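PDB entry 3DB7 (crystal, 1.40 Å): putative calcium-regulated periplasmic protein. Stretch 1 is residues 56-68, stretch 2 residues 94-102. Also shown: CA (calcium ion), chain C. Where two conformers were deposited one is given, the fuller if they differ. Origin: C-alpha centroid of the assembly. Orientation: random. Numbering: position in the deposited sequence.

Stretch 1, residues 56-68: FDKKGNWEEVDCK
Stretch 2 (94-102) VLKIERDKK

Strands 62-66 and 94-99 run antiparallel, their axes 169° apart and 4.7 Å at closest approach. The register is fixed by Val65 and Ile97, a hydrogen-bonded pair with CA atoms 5.4 Å apart: Val65 N donates to Ile97 O at 2.8 Å and 176°, and Ile97 N to Val65 O at 3.0 Å and 161°. One ladder step outward, Arg99 N donates to Glu63 O (3.0 Å, 156°) and Cys67 N to Leu95 O (2.7 Å, a more bent 134°). Between these lie the non-hydrogen-bonded pairs Glu64-Glu98 and Asp66-Lys96, with CA-CA distances of 4.3 and 4.4 Å, where CA-H...O contacts fill in, as from Lys96 CA to Val65 O at 3.2 Å.

Arg99 (chi1 p, then t, t) adds a side-chain clamp. Its NE and NH2 both donate to Trp62 O, at 2.8 and 3.0 Å, while the guanidinium lies flat on the Trp62 indole (chi1 p, chi2 -91°), centres 3.7 Å apart and planes at 13°. Arg99 CZ sits over the five-membered ring and CD over the six-membered ring. Water 1 accepts from Arg99 NH2 (3.0 Å) and Asn61 ND2 (2.9 Å).

Glu64, Asp66, Lys96 and Glu98 share one sheet face. Glu64 (t, t) binds calcium through OE1 at 2.3 Å; water 3, a calcium ligand 2.5 Å from the ion, donates to Glu98 OE2 at 2.5 Å, linking the other strand to the site. Water 2 joins Lys96 NZ (2.7 Å) to Asp66 OD2 (3.2 Å), and the same OD2 takes a salt bridge from Lys68 NZ at 2.8 Å.

On the face of Val65 and Ile97 (both chi1 t), packing is apolar: Ile97 CG2 lies 3.9 Å from both Val65 CB and Trp62 CZ3.

Before the strand, Asp57 to Gly60 form a type I turn, with Asp57 OD1 accepting from Lys59 N and Asn61 N, both at 2.9 Å.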

ATOM      1  N   PHE A  56      -1.595  14.791   3.072  1.00  7.86           N
ATOM      2  CA  PHE A  56      -2.831  15.398   2.621  1.00  8.66           C
ATOM      3  C   PHE A  56      -2.763  15.691   1.142  1.00 10.41           C
ATOM      4  O   PHE A  56      -1.685  15.978   0.595  1.00 10.59           O
ATOM      5  CB  PHE A  56      -3.098  16.729   3.347  1.00  9.63           C
ATOM      6  CG  PHE A  56      -3.094  16.650   4.849  1.00  7.75           C
ATOM      7  CD1 PHE A  56      -4.294  16.430   5.532  1.00  7.62           C
ATOM      8  CD2 PHE A  56      -1.955  16.913   5.589  1.00  9.64           C
ATOM      9  CE1 PHE A  56      -4.304  16.402   6.901  1.00  9.04           C
ATOM     10  CE2 PHE A  56      -1.973  16.889   6.976  1.00  9.89           C
ATOM     11  CZ  PHE A  56      -3.136  16.640   7.611  1.00  8.83           C
ATOM     12  N   ASP A  57      -3.916  15.646   0.518  1.00 11.23           N
ATOM     13  CA  ASP A  57      -3.991  16.096  -0.893  1.00  8.88           C
ATOM     14  C   ASP A  57      -3.929  17.595  -0.962  1.00 11.04           C
ATOM     15  O   ASP A  57      -3.840  18.264   0.072  1.00 10.76           O
ATOM     16  CB  ASP A  57      -5.216  15.505  -1.622  1.00 11.23           C
ATOM     17  CG  ASP A  57      -6.537  16.045  -1.174  1.00 14.94           C
ATOM     18  OD1 ASP A  57      -6.617  17.067  -0.486  1.00 11.47           O
ATOM     19  OD2 ASP A  57      -7.550  15.440  -1.637  1.00 17.17           O
ATOM     20  N   LYS A  58      -3.975  18.099  -2.182  1.00 11.93           N
ATOM     21  CA  LYS A  58      -3.808  19.531  -2.423  1.00 12.98           C
ATOM     22  C   LYS A  58      -4.891  20.374  -1.767  1.00 15.86           C
ATOM     23  O   LYS A  58      -4.692  21.589  -1.540  1.00 15.38           O
ATOM     24  CB  LYS A  58      -3.751  19.841  -3.948  1.00 15.84           C
ATOM     25  CG  LYS A  58      -5.027  19.528  -4.639  1.00 16.38           C
ATOM     26  CD  LYS A  58      -4.967  19.703  -6.168  1.00 24.52           C
ATOM     27  CE  LYS A  58      -6.330  19.453  -6.765  1.00 29.01           C
ATOM     28  N   LYS A  59      -6.011  19.734  -1.441  1.00 13.74           N
ATOM     29  CA  LYS A  59      -7.134  20.404  -0.771  1.00 12.97           C
ATOM     30  C   LYS A  59      -7.108  20.286   0.756  1.00 13.38           C
ATOM     31  O   LYS A  59      -7.979  20.809   1.447  1.00 14.76           O
ATOM     32  CB  LYS A  59      -8.471  19.855  -1.278  1.00 14.29           C
ATOM     33  CG  LYS A  59      -8.716  20.122  -2.748  1.00 19.07           C
ATOM     34  CD  LYS A  59     -10.064  19.542  -3.194  1.00 31.89           C
ATOM     35  N   GLY A  60      -6.149  19.561   1.276  1.00  9.92           N
ATOM     36  CA  GLY A  60      -6.074  19.362   2.706  1.00  9.83           C
ATOM     37  C   GLY A  60      -6.866  18.171   3.226  1.00 10.15           C
ATOM     38  O   GLY A  60      -7.053  18.051   4.454  1.00 10.52           O
ATOM     39  N   ASN A  61      -7.322  17.297   2.331  1.00 10.49           N
ATOM     40  CA  ASN A  61      -7.999  16.074   2.753  1.00  9.03           C
ATOM     41  C   ASN A  61      -6.960  15.019   3.006  1.00  8.52           C
ATOM     42  O   ASN A  61      -6.127  14.744   2.137  1.00 10.27           O
ATOM     43  CB  ASN A  61      -8.928  15.584   1.673  1.00 13.00           C
ATOM     44  CG  ASN A  61     -10.002  16.555   1.361  1.00 18.88           C
ATOM     45  OD1 ASN A  61     -10.125  17.035   0.234  1.00 23.73           O
ATOM     46  ND2 ASN A  61     -10.802  16.829   2.348  1.00 14.45           N
ATOM     47  N   TRP A  62      -6.999  14.386   4.175  1.00  9.29           N
ATOM     48  CA  TRP A  62      -5.993  13.362   4.447  1.00  9.57           C
ATOM     49  C   TRP A  62      -6.057  12.245   3.442  1.00  9.01           C
ATOM     50  O   TRP A  62      -7.160  11.827   3.025  1.00  9.54           O
ATOM     51  CB  TRP A  62      -6.094  12.826   5.876  1.00 11.31           C
ATOM     52  CG  TRP A  62      -7.282  12.006   6.212  1.00  9.94           C
ATOM     53  CD1 TRP A  62      -8.463  12.451   6.715  1.00 14.42           C
ATOM     54  CD2 TRP A  62      -7.398  10.567   6.105  1.00  9.31           C
ATOM     55  NE1 TRP A  62      -9.324  11.373   6.926  1.00 13.94           N
ATOM     56  CE2 TRP A  62      -8.677  10.218   6.566  1.00 10.56           C
ATOM     57  CE3 TRP A  62      -6.544   9.545   5.643  1.00 11.14           C
ATOM     58  CZ2 TRP A  62      -9.125   8.908   6.590  1.00 11.61           C
ATOM     59  CZ3 TRP A  62      -6.982   8.272   5.682  1.00 12.11           C
ATOM     60  CH2 TRP A  62      -8.261   7.961   6.169  1.00 11.32           C
ATOM     61  N   GLU A  63      -4.869  11.731   3.096  1.00  9.10           N
ATOM     62  CA  GLU A  63      -4.751  10.549   2.231  1.00 10.30           C
ATOM     63  C   GLU A  63      -3.962   9.419   2.896  1.00  8.62           C
ATOM     64  O   GLU A  63      -4.141   8.255   2.527  1.00  9.15           O
ATOM     65  CB  GLU A  63      -4.122  10.890   0.891  1.00 11.83           C
ATOM     66  CG  GLU A  63      -5.054  11.636  -0.030  1.00 15.38           C
ATOM     67  CD  GLU A  63      -4.499  11.984  -1.395  1.00 22.62           C
ATOM     68  OE1 GLU A  63      -3.355  12.453  -1.486  1.00 19.54           O
ATOM     69  OE2 GLU A  63      -5.303  11.882  -2.353  1.00 34.05           O
ATOM     70  N   GLU A  64      -3.123   9.755   3.898  1.00  9.22           N
ATOM     71  CA  GLU A  64      -2.306   8.771   4.602  1.00  8.50           C
ATOM     72  C   GLU A  64      -2.127   9.222   5.994  1.00  7.92           C
ATOM     73  O   GLU A  64      -1.736  10.369   6.223  1.00  9.45           O
ATOM     74  CB  GLU A  64      -0.941   8.623   3.927  1.00  9.07           C
ATOM     75  CG  GLU A  64       0.006   7.683   4.651  1.00 11.06           C
ATOM     76  CD  GLU A  64       1.470   7.742   4.138  1.00 12.90           C
ATOM     77  OE1 GLU A  64       1.780   8.471   3.138  1.00 10.10           O
ATOM     78  OE2 GLU A  64       2.296   7.065   4.765  1.00 13.37           O
ATOM     79  N   VAL A  65      -2.440   8.395   6.959  1.00  8.19           N
ATOM     80  CA  VAL A  65      -2.120   8.624   8.355  1.00  9.03           C
ATOM     81  C   VAL A  65      -1.265   7.454   8.804  1.00 10.73           C
ATOM     82  O   VAL A  65      -1.764   6.326   8.925  1.00  9.89           O
ATOM     83  CB  VAL A  65      -3.396   8.726   9.221  1.00  9.53           C
ATOM     84  CG1 VAL A  65      -3.007   8.888  10.695  1.00 10.00           C
ATOM     85  CG2 VAL A  65      -4.276   9.874   8.736  1.00 10.53           C
ATOM     86  N   ASP A  66       0.037   7.697   8.990  1.00  9.67           N
ATOM     87  CA  ASP A  66       0.992   6.643   9.358  1.00 10.56           C
ATOM     88  C   ASP A  66       1.429   6.863  10.782  1.00 11.63           C
ATOM     89  O   ASP A  66       2.272   7.742  11.086  1.00 11.82           O
ATOM     90  CB  ASP A  66       2.208   6.654   8.423  1.00 11.75           C
ATOM     91  CG  ASP A  66       3.173   5.544   8.714  1.00 17.37           C
ATOM     92  OD1 ASP A  66       2.994   4.905   9.775  1.00 16.02           O
ATOM     93  OD2 ASP A  66       4.097   5.308   7.886  1.00 24.17           O
ATOM     94  N   CYS A  67       0.809   6.108  11.668  1.00  9.68           N
ATOM     95  CA  CYS A  67       1.102   6.188  13.076  1.00  9.15           C
ATOM     96  C   CYS A  67       1.770   4.922  13.551  1.00  8.73           C
ATOM     97  O   CYS A  67       1.503   4.429  14.632  1.00  9.32           O
ATOM     98  CB  CYS A  67      -0.181   6.466  13.857  1.00  9.65           C
ATOM     99  SG  CYS A  67      -0.830   8.132  13.635  1.00 11.76           S
ATOM    100  N   LYS A  68       2.758   4.482  12.797  1.00 10.38           N
ATOM    101  CA  LYS A  68       3.428   3.223  13.155  1.00 13.16           C
ATOM    102  C   LYS A  68       4.160   3.300  14.484  1.00 12.11           C
ATOM    103  O   LYS A  68       4.488   2.244  15.055  1.00 11.25           O
ATOM    104  CB  LYS A  68       4.360   2.742  12.063  1.00 12.96           C
ATOM    105  CG  LYS A  68       5.513   3.636  11.882  1.00 15.29           C
ATOM    106  CD  LYS A  68       6.333   3.108  10.664  1.00 23.87           C
ATOM    107  CE  LYS A  68       7.256   4.156  10.127  1.00 35.33           C
ATOM    108  NZ  LYS A  68       6.538   5.118   9.247  1.00 30.97           N
ATOM    109  N   VAL A  94      -4.345  -0.432  14.641  1.00 10.79           N
ATOM    110  CA  VAL A  94      -4.203   0.092  13.293  1.00  9.47           C
ATOM    111  C   VAL A  94      -3.014   1.031  13.297  1.00 10.01           C
ATOM    112  O   VAL A  94      -3.015   2.026  14.019  1.00  9.79           O
ATOM    113  CB  VAL A  94      -5.442   0.803  12.829  1.00 10.73           C
ATOM    114  CG1 VAL A  94      -5.218   1.492  11.496  1.00 10.28           C
ATOM    115  CG2 VAL A  94      -6.682  -0.162  12.734  1.00 11.80           C
ATOM    116  N   LEU A  95      -1.959   0.694  12.574  1.00  8.80           N
ATOM    117  CA  LEU A  95      -0.740   1.464  12.515  1.00  8.22           C
ATOM    118  C   LEU A  95      -0.766   2.503  11.364  1.00  8.21           C
ATOM    119  O   LEU A  95      -0.093   3.540  11.478  1.00 10.17           O
ATOM    120  CB  LEU A  95       0.507   0.569  12.390  1.00 10.95           C
ATOM    121  CG  LEU A  95       0.783  -0.312  13.578  1.00 11.54           C
ATOM    122  CD1 LEU A  95       2.177  -0.908  13.476  1.00 17.45           C
ATOM    123  CD2 LEU A  95       0.639   0.477  14.900  1.00 13.20           C
ATOM    124  N   LYS A  96      -1.483   2.212  10.278  0.50  8.71           N
ATOM    125  CA  LYS A  96      -1.593   3.136   9.176  0.50  9.31           C
ATOM    126  C   LYS A  96      -2.935   2.964   8.516  0.50  9.23           C
ATOM    127  O   LYS A  96      -3.480   1.865   8.482  0.50  7.91           O
ATOM    128  CB  LYS A  96      -0.480   2.892   8.136  0.50  9.93           C
ATOM    129  CG  LYS A  96      -0.521   3.821   6.940  0.50 13.96           C
ATOM    130  CD  LYS A  96       0.752   3.713   6.143  0.50 16.51           C
ATOM    131  CE  LYS A  96       1.014   2.269   5.814  0.50 16.44           C
ATOM    132  NZ  LYS A  96       2.314   2.140   5.046  0.50 30.36           N
ATOM    133  N   ILE A  97      -3.462   4.067   7.995  1.00  9.05           N
ATOM    134  CA  ILE A  97      -4.633   4.033   7.156  1.00 10.28           C
ATOM    135  C   ILE A  97      -4.390   4.969   5.985  1.00  9.72           C
ATOM    136  O   ILE A  97      -3.825   6.074   6.152  1.00 10.55           O
ATOM    137  CB  ILE A  97      -5.934   4.363   7.911  1.00  8.66           C
ATOM    138  CG1 ILE A  97      -7.168   4.175   7.023  1.00  9.96           C
ATOM    139  CG2 ILE A  97      -5.925   5.795   8.541  1.00 12.33           C
ATOM    140  CD1 ILE A  97      -8.497   4.238   7.838  1.00 14.30           C
ATOM    141  N   GLU A  98      -4.824   4.540   4.821  1.00  8.69           N
ATOM    142  CA  GLU A  98      -4.726   5.310   3.574  1.00  9.09           C
ATOM    143  C   GLU A  98      -6.024   5.254   2.849  1.00 10.17           C
ATOM    144  O   GLU A  98      -6.776   4.288   2.978  1.00  9.34           O
ATOM    145  CB  GLU A  98      -3.677   4.715   2.672  1.00  9.12           C
ATOM    146  CG  GLU A  98      -2.285   4.763   3.295  1.00 12.53           C
ATOM    147  CD  GLU A  98      -1.239   3.965   2.524  1.00 24.08           C
ATOM    148  OE1 GLU A  98      -1.261   2.708   2.563  1.00 23.72           O
ATOM    149  OE2 GLU A  98      -0.386   4.585   1.880  1.00 26.52           O
ATOM    150  N   ARG A  99      -6.277   6.262   2.004  1.00  9.50           N
ATOM    151  CA  ARG A  99      -7.475   6.241   1.184  1.00 10.25           C
ATOM    152  C   ARG A  99      -7.214   6.993  -0.122  1.00 11.86           C
ATOM    153  O   ARG A  99      -6.362   7.908  -0.159  1.00 12.07           O
ATOM    154  CB  ARG A  99      -8.658   6.842   1.930  1.00  9.91           C
ATOM    155  CG  ARG A  99      -8.533   8.305   2.144  1.00 10.59           C
ATOM    156  CD  ARG A  99      -9.774   8.903   2.830  1.00 11.56           C
ATOM    157  NE  ARG A  99      -9.512  10.301   3.166  1.00 12.39           N
ATOM    158  CZ  ARG A  99     -10.402  11.184   3.562  1.00 15.27           C
ATOM    159  NH1 ARG A  99     -11.690  10.850   3.720  1.00 18.38           N
ATOM    160  NH2 ARG A  99      -9.996  12.419   3.782  1.00 14.06           N
ATOM    161  N   ASP A 100      -7.962   6.599  -1.138  1.00 10.91           N
ATOM    162  CA  ASP A 100      -7.981   7.322  -2.390  1.00 11.03           C
ATOM    163  C   ASP A 100      -9.385   7.231  -2.923  1.00 17.07           C
ATOM    164  O   ASP A 100     -10.320   7.013  -2.149  1.00 16.32           O
ATOM    165  CB  ASP A 100      -6.902   6.834  -3.327  1.00 14.41           C
ATOM    166  CG  ASP A 100      -7.171   5.487  -3.870  1.00 19.98           C
ATOM    167  OD1 ASP A 100      -8.214   4.916  -3.558  1.00 15.34           O
ATOM    168  OD2 ASP A 100      -6.350   4.995  -4.676  1.00 32.08           O
ATOM    169  N   LYS A 101      -9.536   7.500  -4.206  1.00 15.65           N
ATOM    170  CA  LYS A 101     -10.863   7.645  -4.770  1.00 16.98           C
ATOM    171  C   LYS A 101     -11.527   6.337  -4.952  1.00 19.00           C
ATOM    172  O   LYS A 101     -12.685   6.286  -5.396  1.00 24.08           O
ATOM    173  CB  LYS A 101     -10.803   8.314  -6.148  1.00 19.69           C
ATOM    174  CG  LYS A 101     -11.098   9.747  -6.122  1.00 30.71           C
ATOM    175  CD  LYS A 101     -10.255  10.430  -5.125  1.00 31.86           C
ATOM    176  CE  LYS A 101     -10.960  11.633  -4.559  1.00 31.92           C
ATOM    177  NZ  LYS A 101      -9.946  12.635  -4.175  1.00 31.81           N
ATOM    178  N   LYS A 102     -10.826   5.274  -4.622  1.00 15.08           N
ATOM    179  CA  LYS A 102     -11.418   3.949  -4.790  1.00 19.78           C
ATOM    180  C   LYS A 102     -11.378   2.991  -3.601  1.00 15.39           C
ATOM    181  O   LYS A 102     -12.200   2.071  -3.547  1.00 14.98           O
ATOM    182  CB  LYS A 102     -10.862   3.262  -6.031  1.00 22.48           C
ATOM    183  CG  LYS A 102      -9.539   2.561  -5.846  1.00 21.81           C
ATOM    184  CD  LYS A 102      -9.625   1.161  -6.366  1.00 30.66           C
TER
HETATM  185 CA    CA C   2       1.608   8.781   0.886  1.00  9.06          CA
HETATM  186  O   HOH W   1     -11.126  15.081   4.629  1.00 32.77           O
HETATM  187  O   HOH W   2       4.528   2.481   6.563  1.00 42.23           O
HETATM  188  O   HOH W   3       0.115   6.819   0.922  1.00 15.83           O
HETATM  189  O   HOH W   4      -0.602   9.690   0.539  1.00 12.02           O